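Local coordinates for putative amidohydrolase/peptidase (Burkholderia cenocepacia, PDB 4WJB), which probably hydrolyses carbon-nitrogen bonds other than peptide bonds in linear amidines, as a zinc-dependent member of the peptidase M20 family, at residues A198-H203 with I348-D353; R301-A306 with D364-A369; V341-R346 with H371-V376; A355-L360 with L413-L418. All blocks are in the same frame, centred on the assembly; numbering follows the deposited sequence.

Contact 1 of 4, residues A198-H203 with I348-D353; sequences AAYELH and IDTVRD. With ZN (zinc ion), chain E; EDO (1,2-ethanediol), chain J; EDO (1,2-ethanediol), chain K.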
loop_
_atom_site.group_PDB
_atom_site.type_symbol
_atom_site.label_atom_id
_atom_site.label_comp_id
_atom_site.label_asym_id
_atom_site.label_seq_id
_atom_site.Cartn_x
_atom_site.Cartn_y
_atom_site.Cartn_z
ATOM N N ALA A 198 -46.196 -6.612 -9.557
ATOM C CA ALA A 198 -45.215 -5.609 -9.175
ATOM C C ALA A 198 -44.563 -6.024 -7.870
ATOM O O ALA A 198 -45.133 -6.808 -7.102
ATOM C CB ALA A 198 -45.862 -4.232 -9.038
ATOM N N ALA A 199 -43.362 -5.509 -7.626
ATOM C CA ALA A 199 -42.657 -5.793 -6.387
ATOM C C ALA A 199 -42.092 -4.511 -5.795
ATOM O O ALA A 199 -41.627 -3.635 -6.518
ATOM C CB ALA A 199 -41.549 -6.809 -6.618
ATOM N N TYR A 200 -42.149 -4.411 -4.474
ATOM C CA TYR A 200 -41.604 -3.266 -3.759
ATOM C C TYR A 200 -40.808 -3.726 -2.554
ATOM O O TYR A 200 -41.280 -4.564 -1.801
ATOM C CB TYR A 200 -42.722 -2.335 -3.301
ATOM C CG TYR A 200 -43.499 -1.703 -4.423
ATOM C CD1 TYR A 200 -43.028 -0.563 -5.056
ATOM C CD2 TYR A 200 -44.711 -2.239 -4.843
ATOM C CE1 TYR A 200 -43.737 0.027 -6.086
ATOM C CE2 TYR A 200 -45.429 -1.653 -5.869
ATOM C CZ TYR A 200 -44.942 -0.528 -6.485
ATOM O OH TYR A 200 -45.652 0.049 -7.507
ATOM N N GLU A 201 -39.612 -3.174 -2.364
ATOM C CA GLU A 201 -38.840 -3.457 -1.156
ATOM C C GLU A 201 -38.533 -2.171 -0.395
ATOM O O GLU A 201 -37.951 -1.230 -0.936
ATOM C CB GLU A 201 -37.533 -4.199 -1.483
ATOM C CG GLU A 201 -36.695 -4.495 -0.238
ATOM C CD GLU A 201 -35.561 -5.480 -0.484
ATOM O OE1 GLU A 201 -34.799 -5.758 0.469
ATOM O OE2 GLU A 201 -35.429 -5.978 -1.619
ATOM N N LEU A 202 -38.938 -2.146 0.866
ATOM C CA LEU A 202 -38.641 -1.051 1.778
ATOM C C LEU A 202 -37.344 -1.362 2.527
ATOM O O LEU A 202 -37.199 -2.456 3.050
ATOM C CB LEU A 202 -39.815 -0.864 2.746
ATOM C CG LEU A 202 -39.692 0.098 3.922
ATOM C CD1 LEU A 202 -39.515 1.529 3.439
ATOM C CD2 LEU A 202 -40.919 -0.033 4.818
ATOM N N HIS A 203 -36.398 -0.423 2.562
ATOM C CA HIS A 203 -35.083 -0.694 3.149
ATOM C C HIS A 203 -34.435 0.607 3.629
ATOM O O HIS A 203 -34.662 1.675 3.058
ATOM C CB HIS A 203 -34.175 -1.403 2.119
ATOM C CG HIS A 203 -33.074 -2.238 2.717
ATOM N ND1 HIS A 203 -31.932 -1.690 3.268
ATOM C CD2 HIS A 203 -32.921 -3.583 2.808
ATOM C CE1 HIS A 203 -31.138 -2.658 3.692
ATOM N NE2 HIS A 203 -31.713 -3.819 3.426
ATOM N N ILE A 348 -41.391 3.217 -9.717
ATOM C CA ILE A 348 -40.713 4.423 -9.269
ATOM C C ILE A 348 -41.693 5.572 -9.104
ATOM O O ILE A 348 -41.732 6.218 -8.056
ATOM C CB ILE A 348 -39.608 4.841 -10.257
ATOM C CG1 ILE A 348 -38.484 3.803 -10.270
ATOM C CG2 ILE A 348 -39.087 6.222 -9.915
ATOM C CD1 ILE A 348 -37.480 4.008 -11.396
ATOM N N ASP A 349 -42.487 5.820 -10.143
ATOM C CA ASP A 349 -43.512 6.860 -10.097
ATOM C C ASP A 349 -44.543 6.601 -9.003
ATOM O O ASP A 349 -45.005 7.531 -8.345
ATOM C CB ASP A 349 -44.216 6.986 -11.453
ATOM C CG ASP A 349 -43.279 7.463 -12.548
ATOM O OD1 ASP A 349 -42.115 7.791 -12.234
ATOM O OD2 ASP A 349 -43.709 7.520 -13.719
ATOM N N THR A 350 -44.901 5.338 -8.809
ATOM C CA THR A 350 -45.868 4.978 -7.774
ATOM C C THR A 350 -45.334 5.348 -6.393
ATOM O O THR A 350 -46.056 5.903 -5.562
ATOM C CB THR A 350 -46.205 3.477 -7.818
ATOM O OG1 THR A 350 -46.835 3.172 -9.069
ATOM C CG2 THR A 350 -47.139 3.097 -6.678
ATOM N N VAL A 351 -44.057 5.057 -6.165
ATOM C CA VAL A 351 -43.395 5.404 -4.913
ATOM C C VAL A 351 -43.350 6.919 -4.704
ATOM O O VAL A 351 -43.724 7.420 -3.640
ATOM C CB VAL A 351 -41.954 4.843 -4.866
ATOM C CG1 VAL A 351 -41.167 5.465 -3.716
ATOM C CG2 VAL A 351 -41.978 3.326 -4.754
ATOM N N ARG A 352 -42.898 7.643 -5.723
ATOM C CA ARG A 352 -42.805 9.096 -5.627
ATOM C C ARG A 352 -44.180 9.713 -5.381
ATOM O O ARG A 352 -44.332 10.588 -4.529
ATOM C CB ARG A 352 -42.180 9.688 -6.891
ATOM C CG ARG A 352 -41.881 11.170 -6.772
ATOM C CD ARG A 352 -41.307 11.746 -8.060
ATOM N NE ARG A 352 -40.037 11.132 -8.438
ATOM C CZ ARG A 352 -39.897 10.255 -9.427
ATOM N NH1 ARG A 352 -40.952 9.884 -10.142
ATOM N NH2 ARG A 352 -38.703 9.751 -9.704
ATOM N N ASP A 353 -45.179 9.251 -6.124
ATOM C CA ASP A 353 -46.537 9.753 -5.958
ATOM C C ASP A 353 -47.046 9.495 -4.546
ATOM O O ASP A 353 -47.735 10.329 -3.968
ATOM C CB ASP A 353 -47.480 9.120 -6.984
ATOM C CG ASP A 353 -47.189 9.577 -8.404
ATOM O OD1 ASP A 353 -46.456 10.577 -8.571
ATOM O OD2 ASP A 353 -47.695 8.940 -9.352
HETATM ZN ZN ZN E . -30.454 -5.549 3.688
HETATM C C1 EDO J . -39.395 -6.999 -3.109
HETATM O O1 EDO J . -40.164 -8.174 -2.848
HETATM C C2 EDO J . -37.929 -7.400 -3.201
HETATM O O2 EDO J . -37.524 -7.974 -1.956
HETATM C C1 EDO K . -47.337 -1.254 -12.065
HETATM O O1 EDO K . -46.549 -1.911 -13.060
HETATM C C2 EDO K . -46.448 -0.898 -10.879
HETATM O O2 EDO K . -47.256 -0.819 -9.700
HETATM O O HOH W 1 -30.712 -5.918 1.627
#
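The strand that carries a zinc ligand packs here against helix 345-357, the side chain of Y200 reaching T350 by its hydroxyl and V351 by its ring. Its CG lies beside the backbone N and anti to the carbonyl carbon (chi1 -64°), which directs the phenol from the strand to the helix. The tyrosine meets the threonine almost perpendicularly: Y200 OH lies 3.5 Å from T350 CB, with T350 CG2 just as near. T350 OG1 turns back along its own helix to the carbonyl of R346, so the threonine offers Y200 mainly carbon. Valine and tyrosine run antiparallel alongside each other, V351 CG2 coming obliquely to within 4.0 Å of Y200 CE1. At the ring edge, Y200 OH is hydrogen-bonded (2.9 Å) to O2 of a 1,2-ethanediol, probably from the crystallisation liquor. In this M20-family fold, strand 198-204 runs parallel to strands 91-96 and 382-387, and its residues alternate in use: Y200 faces the helix, while H203 serves the metal site. H203 NE2 lies 2.2 Å from the zinc ion, whose coordination also includes a water, H96 and D107. On the helix, R352 NH1 forms a salt bridge to D349 OD1 at 3.2 Å; the oxygen lies in the guanidinium plane but is approached from above the carboxylate plane.

Contact 2 of 4, residues R301-A306 with D364-A369; sequences RHPDDA and DIVSGA. With SO4 (sulfate ion), chain G.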
loop_
_atom_site.group_PDB
_atom_site.type_symbol
_atom_site.label_atom_id
_atom_site.label_comp_id
_atom_site.label_asym_id
_atom_site.label_seq_id
_atom_site.Cartn_x
_atom_site.Cartn_y
_atom_site.Cartn_z
ATOM N N ARG A 301 -18.633 2.905 -10.057
ATOM C CA ARG A 301 -20.049 2.567 -9.891
ATOM C C ARG A 301 -20.923 3.725 -10.359
ATOM O O ARG A 301 -20.639 4.884 -10.048
ATOM C CB ARG A 301 -20.366 2.210 -8.435
ATOM C CG ARG A 301 -19.504 1.087 -7.880
ATOM C CD ARG A 301 -20.081 0.490 -6.608
ATOM N NE ARG A 301 -19.085 -0.317 -5.917
ATOM C CZ ARG A 301 -19.374 -1.283 -5.050
ATOM N NH1 ARG A 301 -20.637 -1.566 -4.765
ATOM N NH2 ARG A 301 -18.398 -1.971 -4.472
ATOM N N HIS A 302 -21.980 3.402 -11.105
ATOM C CA HIS A 302 -22.872 4.401 -11.693
ATOM C C HIS A 302 -24.123 3.718 -12.240
ATOM O O HIS A 302 -24.044 2.606 -12.757
ATOM C CB HIS A 302 -22.167 5.170 -12.813
ATOM C CG HIS A 302 -22.826 6.466 -13.170
ATOM N ND1 HIS A 302 -23.860 6.553 -14.078
ATOM C CD2 HIS A 302 -22.595 7.732 -12.744
ATOM C CE1 HIS A 302 -24.239 7.814 -14.191
ATOM N NE2 HIS A 302 -23.484 8.551 -13.396
ATOM N N PRO A 303 -25.283 4.385 -12.138
ATOM C CA PRO A 303 -26.530 3.796 -12.644
ATOM C C PRO A 303 -26.622 3.760 -14.170
ATOM O O PRO A 303 -27.543 3.146 -14.707
ATOM C CB PRO A 303 -27.609 4.723 -12.071
ATOM C CG PRO A 303 -26.907 6.043 -11.892
ATOM C CD PRO A 303 -25.515 5.665 -11.446
ATOM N N ASP A 304 -25.691 4.418 -14.856
ATOM C CA ASP A 304 -25.731 4.514 -16.315
ATOM C C ASP A 304 -24.557 3.762 -16.935
ATOM O O ASP A 304 -23.398 4.107 -16.694
ATOM C CB ASP A 304 -25.713 5.987 -16.750
ATOM C CG ASP A 304 -25.996 6.176 -18.235
ATOM O OD1 ASP A 304 -25.814 5.228 -19.027
ATOM O OD2 ASP A 304 -26.401 7.296 -18.613
ATOM N N ASP A 305 -24.854 2.749 -17.744
ATOM C CA ASP A 305 -23.801 1.954 -18.373
ATOM C C ASP A 305 -22.980 2.769 -19.372
ATOM O O ASP A 305 -21.798 2.494 -19.578
ATOM C CB ASP A 305 -24.391 0.727 -19.074
ATOM C CG ASP A 305 -23.797 -0.571 -18.565
ATOM O OD1 ASP A 305 -22.924 -0.518 -17.672
ATOM O OD2 ASP A 305 -24.196 -1.646 -19.056
ATOM N N ALA A 306 -23.608 3.762 -19.996
ATOM C CA ALA A 306 -22.905 4.640 -20.926
ATOM C C ALA A 306 -21.823 5.432 -20.204
ATOM O O ALA A 306 -20.718 5.603 -20.721
ATOM C CB ALA A 306 -23.879 5.582 -21.618
ATOM N N ASP A 364 -35.047 11.572 -5.335
ATOM C CA ASP A 364 -34.559 10.420 -6.081
ATOM C C ASP A 364 -33.188 10.000 -5.554
ATOM O O ASP A 364 -32.366 10.838 -5.173
ATOM C CB ASP A 364 -34.477 10.731 -7.578
ATOM C CG ASP A 364 -35.841 10.778 -8.250
ATOM O OD1 ASP A 364 -36.873 10.800 -7.543
ATOM O OD2 ASP A 364 -35.879 10.796 -9.498
ATOM N N ILE A 365 -32.939 8.701 -5.532
ATOM C CA ILE A 365 -31.679 8.202 -5.012
ATOM C C ILE A 365 -31.316 6.887 -5.696
ATOM O O ILE A 365 -32.192 6.126 -6.108
ATOM C CB ILE A 365 -31.750 8.028 -3.470
ATOM C CG1 ILE A 365 -30.356 7.806 -2.870
ATOM C CG2 ILE A 365 -32.716 6.910 -3.082
ATOM C CD1 ILE A 365 -30.346 7.838 -1.349
ATOM N N VAL A 366 -30.020 6.638 -5.844
ATOM C CA VAL A 366 -29.543 5.387 -6.423
ATOM C C VAL A 366 -29.033 4.472 -5.313
ATOM O O VAL A 366 -28.277 4.910 -4.451
ATOM C CB VAL A 366 -28.429 5.637 -7.459
ATOM C CG1 VAL A 366 -27.846 4.322 -7.965
ATOM C CG2 VAL A 366 -28.960 6.474 -8.622
ATOM N N SER A 367 -29.455 3.211 -5.320
ATOM C CA SER A 367 -28.969 2.254 -4.326
ATOM C C SER A 367 -27.482 1.948 -4.520
ATOM O O SER A 367 -27.049 1.603 -5.623
ATOM C CB SER A 367 -29.770 0.956 -4.383
ATOM O OG SER A 367 -29.283 0.044 -3.414
ATOM N N GLY A 368 -26.712 2.074 -3.443
ATOM C CA GLY A 368 -25.276 1.859 -3.493
ATOM C C GLY A 368 -24.890 0.475 -3.004
ATOM O O GLY A 368 -23.712 0.138 -2.928
ATOM N N ALA A 369 -25.895 -0.324 -2.659
ATOM C CA ALA A 369 -25.662 -1.694 -2.224
ATOM C C ALA A 369 -26.669 -2.619 -2.886
ATOM O O ALA A 369 -27.756 -2.187 -3.273
ATOM C CB ALA A 369 -25.756 -1.802 -0.710
HETATM S S SO4 G . -20.337 -4.540 -2.694
HETATM O O1 SO4 G . -19.107 -3.888 -2.257
HETATM O O2 SO4 G . -20.313 -4.706 -4.147
HETATM O O3 SO4 G . -20.448 -5.851 -2.068
HETATM O O4 SO4 G . -21.489 -3.728 -2.314
HETATM O O HOH W 2 -23.196 -0.779 -5.706
#
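A sparse, partly buried contact, P303 against V366 and R301 near G368, brings the end of strand 289-302 alongside the end of strand 362-367. The proline stands roughly perpendicular to the valine, with P303 CG 3.9 Å from V366 CG2; both valine methyls also lie close to P303 CB. At the other end a water bridges the segments, accepting from R301 NH1 at 2.8 Å and giving a weak bond to G368 O. The position is consistent with the joint between the catalytic and dimerisation domains of an M20 enzyme, close to the second subunit. R301 extends from CG to NE and meets a sulfate, probably from the crystallisation liquor, edge-on: R301 NH2 to sulfate O1 is 3.0 Å and nearly straight (169°), while the other bonds to the ion are weak. N288 and H239 of the second subunit also bind that sulfate, and E299 forms a salt bridge with R301 NE. Local bonds shape each segment. D304 is the N-cap of helix 305-326, its OD1 accepting from A306 N at 2.8 Å, and D304 N donates to H302 ND1. In the other segment, S367 OG donates to A369 O at 2.7 Å, on a lone pair.

Contact 3 of 4, residues V341-R346 with H371-V376; sequences VPFAPR and HDACYV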
loop_
_atom_site.group_PDB
_atom_site.type_symbol
_atom_site.label_atom_id
_atom_site.label_comp_id
_atom_site.label_asym_id
_atom_site.label_seq_id
_atom_site.Cartn_x
_atom_site.Cartn_y
_atom_site.Cartn_z
ATOM N N VAL A 341 -28.944 -1.772 -12.647
ATOM C CA VAL A 341 -30.292 -2.301 -12.518
ATOM C C VAL A 341 -31.280 -1.149 -12.406
ATOM O O VAL A 341 -31.538 -0.647 -11.311
ATOM C CB VAL A 341 -30.427 -3.228 -11.291
ATOM C CG1 VAL A 341 -31.832 -3.808 -11.214
ATOM C CG2 VAL A 341 -29.390 -4.341 -11.352
ATOM N N PRO A 342 -31.803 -0.693 -13.548
ATOM C CA PRO A 342 -32.897 0.276 -13.490
ATOM C C PRO A 342 -34.141 -0.388 -12.924
ATOM O O PRO A 342 -34.428 -1.536 -13.265
ATOM C CB PRO A 342 -33.099 0.674 -14.954
ATOM C CG PRO A 342 -32.604 -0.506 -15.727
ATOM C CD PRO A 342 -31.438 -1.033 -14.934
ATOM N N PHE A 343 -34.857 0.308 -12.053
ATOM C CA PHE A 343 -36.127 -0.220 -11.567
ATOM C C PHE A 343 -37.236 0.208 -12.507
ATOM O O PHE A 343 -37.010 1.004 -13.416
ATOM C CB PHE A 343 -36.384 0.232 -10.130
ATOM C CG PHE A 343 -35.509 -0.468 -9.127
ATOM C CD1 PHE A 343 -35.669 -1.825 -8.886
ATOM C CD2 PHE A 343 -34.506 0.216 -8.451
ATOM C CE1 PHE A 343 -34.856 -2.487 -7.976
ATOM C CE2 PHE A 343 -33.692 -0.436 -7.537
ATOM C CZ PHE A 343 -33.864 -1.789 -7.299
ATOM N N ALA A 344 -38.422 -0.354 -12.310
ATOM C CA ALA A 344 -39.538 -0.106 -13.208
ATOM C C ALA A 344 -40.070 1.316 -13.052
ATOM O O ALA A 344 -40.379 1.749 -11.942
ATOM C CB ALA A 344 -40.643 -1.121 -12.961
ATOM N N PRO A 345 -40.166 2.050 -14.174
ATOM C CA PRO A 345 -40.697 3.418 -14.187
ATOM C C PRO A 345 -42.034 3.552 -13.460
ATOM O O PRO A 345 -42.210 4.493 -12.685
ATOM C CB PRO A 345 -40.850 3.712 -15.682
ATOM C CG PRO A 345 -39.766 2.903 -16.316
ATOM C CD PRO A 345 -39.702 1.630 -15.511
ATOM N N ARG A 346 -42.950 2.614 -13.688
ATOM C CA ARG A 346 -44.254 2.653 -13.038
ATOM C C ARG A 346 -44.142 2.469 -11.524
ATOM O O ARG A 346 -44.885 3.086 -10.762
ATOM C CB ARG A 346 -45.186 1.588 -13.635
ATOM C CG ARG A 346 -45.642 1.896 -15.058
ATOM C CD ARG A 346 -46.613 0.846 -15.585
ATOM N NE ARG A 346 -47.806 0.727 -14.749
ATOM C CZ ARG A 346 -48.885 1.493 -14.869
ATOM N NH1 ARG A 346 -48.933 2.444 -15.793
ATOM N NH2 ARG A 346 -49.922 1.310 -14.063
ATOM N N HIS A 371 -29.521 -5.429 -3.167
ATOM C CA HIS A 371 -30.653 -5.908 -2.378
ATOM C C HIS A 371 -31.345 -7.014 -3.152
ATOM O O HIS A 371 -31.111 -7.168 -4.350
ATOM C CB HIS A 371 -31.641 -4.773 -2.065
ATOM C CG HIS A 371 -31.015 -3.602 -1.370
ATOM N ND1 HIS A 371 -30.694 -3.616 -0.028
ATOM C CD2 HIS A 371 -30.644 -2.383 -1.831
ATOM C CE1 HIS A 371 -30.151 -2.458 0.304
ATOM N NE2 HIS A 371 -30.114 -1.690 -0.770
ATOM N N ASP A 372 -32.199 -7.777 -2.473
ATOM C CA ASP A 372 -32.980 -8.816 -3.141
ATOM C C ASP A 372 -33.756 -8.238 -4.322
ATOM O O ASP A 372 -33.865 -8.877 -5.368
ATOM C CB ASP A 372 -33.943 -9.485 -2.157
ATOM C CG ASP A 372 -33.221 -10.285 -1.089
ATOM O OD1 ASP A 372 -32.419 -11.171 -1.442
ATOM O OD2 ASP A 372 -33.440 -10.014 0.111
ATOM N N ALA A 373 -34.265 -7.018 -4.157
ATOM C CA ALA A 373 -35.078 -6.378 -5.187
ATOM C C ALA A 373 -34.322 -6.176 -6.493
ATOM O O ALA A 373 -34.934 -6.128 -7.560
ATOM C CB ALA A 373 -35.619 -5.039 -4.686
ATOM N N CYS A 374 -32.999 -6.050 -6.410
ATOM C CA CYS A 374 -32.171 -5.860 -7.598
ATOM C C CYS A 374 -32.274 -7.061 -8.540
ATOM O O CYS A 374 -32.234 -6.906 -9.762
ATOM C CB CYS A 374 -30.710 -5.614 -7.206
ATOM S SG CYS A 374 -30.460 -4.065 -6.296
ATOM N N TYR A 375 -32.408 -8.251 -7.963
ATOM C CA TYR A 375 -32.569 -9.471 -8.743
ATOM C C TYR A 375 -34.035 -9.661 -9.151
ATOM O O TYR A 375 -34.328 -10.064 -10.275
ATOM C CB TYR A 375 -32.072 -10.692 -7.954
ATOM C CG TYR A 375 -30.555 -10.831 -7.867
ATOM C CD1 TYR A 375 -29.716 -10.076 -8.677
ATOM C CD2 TYR A 375 -29.971 -11.725 -6.973
ATOM C CE1 TYR A 375 -28.330 -10.208 -8.600
ATOM C CE2 TYR A 375 -28.594 -11.866 -6.887
ATOM C CZ TYR A 375 -27.778 -11.106 -7.704
ATOM O OH TYR A 375 -26.411 -11.242 -7.620
ATOM N N VAL A 376 -34.948 -9.352 -8.239
ATOM C CA VAL A 376 -36.378 -9.522 -8.504
ATOM C C VAL A 376 -36.798 -8.624 -9.665
ATOM O O VAL A 376 -37.724 -8.942 -10.407
ATOM C CB VAL A 376 -37.214 -9.226 -7.243
ATOM C CG1 VAL A 376 -38.726 -9.385 -7.512
ATOM C CG2 VAL A 376 -36.780 -10.155 -6.120
#
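V341 and F343 press against the short helix 372-376 at A373 and C374, meeting mainly backbone carbonyls and the thiol of C374. The tight part centres on the buried F343, A373 and C374, with the partly exposed V341 at its side. V341 CG1, anti to its own N (chi1 -178°), comes to 3.4 Å from C374 O. F343 meets the helix with its ring edge: CE1 is 3.7 Å from A373 O, which lies near the ring plane, so the oxygen faces the slightly positive rim of hydrogens. C374 SG adds an oblique sulfur-aromatic contact, 5.5 Å from the centroid of the F343 ring and 69° off its normal. That thiol is fixed in turn, since H371 N donates to C374 SG at 3.5 Å. The loose side is the rest of 341-346: P342, P345 and R346 are exposed to solvent, and R346 forms a salt bridge with E423. In this M20-family fold the helix lies close to the zinc-ligand strand 198-204, whose E201 is hydrogen-bonded to A373 N. Strand 329-342 ends against the helix, M384 of strand 382-387 touches both F343 and A373, and helix 151-157 packs against D372, Y375 and V376.

Contact 4 of 4, residues A355-L360 with L413-L418; sequences ARSLGL and LLRAVL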
loop_
_atom_site.group_PDB
_atom_site.type_symbol
_atom_site.label_atom_id
_atom_site.label_comp_id
_atom_site.label_asym_id
_atom_site.label_seq_id
_atom_site.Cartn_x
_atom_site.Cartn_y
_atom_site.Cartn_z
ATOM N N ALA A 355 -45.203 9.192 -1.685
ATOM C CA ALA A 355 -44.520 10.140 -0.807
ATOM C C ALA A 355 -45.160 11.527 -0.886
ATOM O O ALA A 355 -45.381 12.178 0.136
ATOM C CB ALA A 355 -43.033 10.218 -1.158
ATOM N N ARG A 356 -45.463 11.965 -2.104
ATOM C CA ARG A 356 -46.133 13.245 -2.323
ATOM C C ARG A 356 -47.475 13.353 -1.611
ATOM O O ARG A 356 -47.736 14.324 -0.899
ATOM C CB ARG A 356 -46.353 13.483 -3.816
ATOM C CG ARG A 356 -45.094 13.774 -4.596
ATOM C CD ARG A 356 -45.436 14.426 -5.919
ATOM N NE ARG A 356 -44.247 14.958 -6.572
ATOM C CZ ARG A 356 -43.720 14.461 -7.686
ATOM N NH1 ARG A 356 -44.287 13.418 -8.281
ATOM N NH2 ARG A 356 -42.630 15.012 -8.207
ATOM N N SER A 357 -48.323 12.349 -1.817
ATOM C CA SER A 357 -49.667 12.339 -1.258
ATOM C C SER A 357 -49.633 12.362 0.267
ATOM O O SER A 357 -50.565 12.844 0.910
ATOM C CB SER A 357 -50.435 11.112 -1.751
ATOM O OG SER A 357 -50.426 11.040 -3.167
ATOM N N LEU A 358 -48.548 11.848 0.836
ATOM C CA LEU A 358 -48.392 11.798 2.285
ATOM C C LEU A 358 -47.733 13.061 2.831
ATOM O O LEU A 358 -47.527 13.189 4.037
ATOM C CB LEU A 358 -47.570 10.575 2.685
ATOM C CG LEU A 358 -48.279 9.226 2.569
ATOM C CD1 LEU A 358 -47.250 8.101 2.599
ATOM C CD2 LEU A 358 -49.288 9.071 3.692
ATOM N N GLY A 359 -47.397 13.988 1.940
ATOM C CA GLY A 359 -46.755 15.227 2.337
ATOM C C GLY A 359 -45.365 14.998 2.911
ATOM O O GLY A 359 -44.885 15.775 3.737
ATOM N N LEU A 360 -44.719 13.923 2.470
ATOM C CA LEU A 360 -43.409 13.553 2.988
ATOM C C LEU A 360 -42.296 14.125 2.128
ATOM O O LEU A 360 -42.391 14.128 0.901
ATOM C CB LEU A 360 -43.283 12.028 3.070
ATOM C CG LEU A 360 -44.137 11.358 4.146
ATOM C CD1 LEU A 360 -44.139 9.841 3.985
ATOM C CD2 LEU A 360 -43.639 11.756 5.527
ATOM N N LEU A 413 -44.889 2.595 1.547
ATOM C CA LEU A 413 -45.061 1.211 1.095
ATOM C C LEU A 413 -46.539 0.830 1.030
ATOM O O LEU A 413 -46.992 0.202 0.071
ATOM C CB LEU A 413 -44.333 0.227 2.019
ATOM C CG LEU A 413 -44.475 -1.233 1.555
ATOM C CD1 LEU A 413 -43.692 -1.442 0.253
ATOM C CD2 LEU A 413 -44.039 -2.238 2.615
ATOM N N LEU A 414 -47.278 1.202 2.067
ATOM C CA LEU A 414 -48.714 0.948 2.118
ATOM C C LEU A 414 -49.431 1.528 0.900
ATOM O O LEU A 414 -50.202 0.836 0.244
ATOM C CB LEU A 414 -49.308 1.523 3.404
ATOM C CG LEU A 414 -50.838 1.556 3.488
ATOM C CD1 LEU A 414 -51.439 0.154 3.370
ATOM C CD2 LEU A 414 -51.302 2.242 4.771
ATOM N N ARG A 415 -49.167 2.793 0.590
ATOM C CA ARG A 415 -49.855 3.445 -0.521
ATOM C C ARG A 415 -49.416 2.907 -1.873
ATOM O O ARG A 415 -50.227 2.769 -2.781
ATOM C CB ARG A 415 -49.643 4.959 -0.466
ATOM C CG ARG A 415 -50.146 5.578 0.819
ATOM C CD ARG A 415 -51.580 6.070 0.667
ATOM N NE ARG A 415 -51.606 7.491 0.325
ATOM C CZ ARG A 415 -52.071 8.450 1.124
ATOM N NH1 ARG A 415 -52.029 9.712 0.727
ATOM N NH2 ARG A 415 -52.586 8.155 2.316
ATOM N N ALA A 416 -48.122 2.624 -2.008
ATOM C CA ALA A 416 -47.590 2.037 -3.232
ATOM C C ALA A 416 -48.197 0.658 -3.499
ATOM O O ALA A 416 -48.658 0.375 -4.608
ATOM C CB ALA A 416 -46.069 1.942 -3.158
ATOM N N VAL A 417 -48.177 -0.195 -2.479
ATOM C CA VAL A 417 -48.704 -1.550 -2.597
ATOM C C VAL A 417 -50.192 -1.503 -2.892
ATOM O O VAL A 417 -50.693 -2.226 -3.759
ATOM C CB VAL A 417 -48.452 -2.373 -1.318
ATOM C CG1 VAL A 417 -49.316 -3.636 -1.307
ATOM C CG2 VAL A 417 -46.975 -2.715 -1.200
ATOM N N LEU A 418 -50.891 -0.630 -2.176
ATOM C CA LEU A 418 -52.323 -0.465 -2.367
ATOM C C LEU A 418 -52.646 -0.069 -3.806
ATOM O O LEU A 418 -53.495 -0.686 -4.438
ATOM C CB LEU A 418 -52.877 0.576 -1.399
ATOM C CG LEU A 418 -54.384 0.800 -1.503
ATOM C CD1 LEU A 418 -55.128 -0.520 -1.349
ATOM C CD2 LEU A 418 -54.849 1.812 -0.471
#
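One face of the R415 guanidinium takes L358 CD2, 3.6 Å above its plane and offset toward the rim, while S357 CB lies at an edge, near that plane. L358 CD2 is 3.7 Å from R415 NH2 and nearly as close to CZ, so the leucine methyl rests on the outer part of the flat group and not squarely on its middle. The arginine reaches this position by bending twice, at chi2 (-93°) and chi3 (-95°), which folds it off helix 403-421 toward the end of helix 345-357. S357 CB is 3.3 Å from R415 NH1, but the serine was modelled in two conformers, so that detail is tentative. In the conformer described, S357 OG is hydrogen-bonded to the carbonyl of D353, one turn back.

The helix stops in a Schellman motif. G359 has positive phi (66°), G359 N donates to R356 O at 2.9 Å and L360 N to A355 O at 3.0 Å. This turn presents L358 to the neighbouring helix, where it also touches D411 and V412.

The interface therefore lays an alkyl group in van der Waals contact on a cationic plane at the protein surface. The carbonyl-rich end of helix 345-357 would probably favour a positive charge here, and with R415 only partly exposed, solvent probably still reaches the guanidinium.

How the contacts relate
Helix 345-357 ties contacts 1, 3 and 4 together: contact 3 includes its start, contact 1 its middle and contact 4 its end. The centres of contacts 1 and 3 lie about 10 Å apart, those of contacts 1 and 4 about 9 Å. Contact 2 lies about 17 Å from contact 1 and about 23 Å from contact 4, between centres. Along the chain, 198-203 comes first and 413-418 last; contacts 1, 2 and 3 interleave, and contact 4 interleaves with 2 and 3 but follows contact 1. Helix 345-357, packed on the zinc-bearing strand, is salt-bridged through R352 to D364 of strand 362-367, whose end lies near the second subunit.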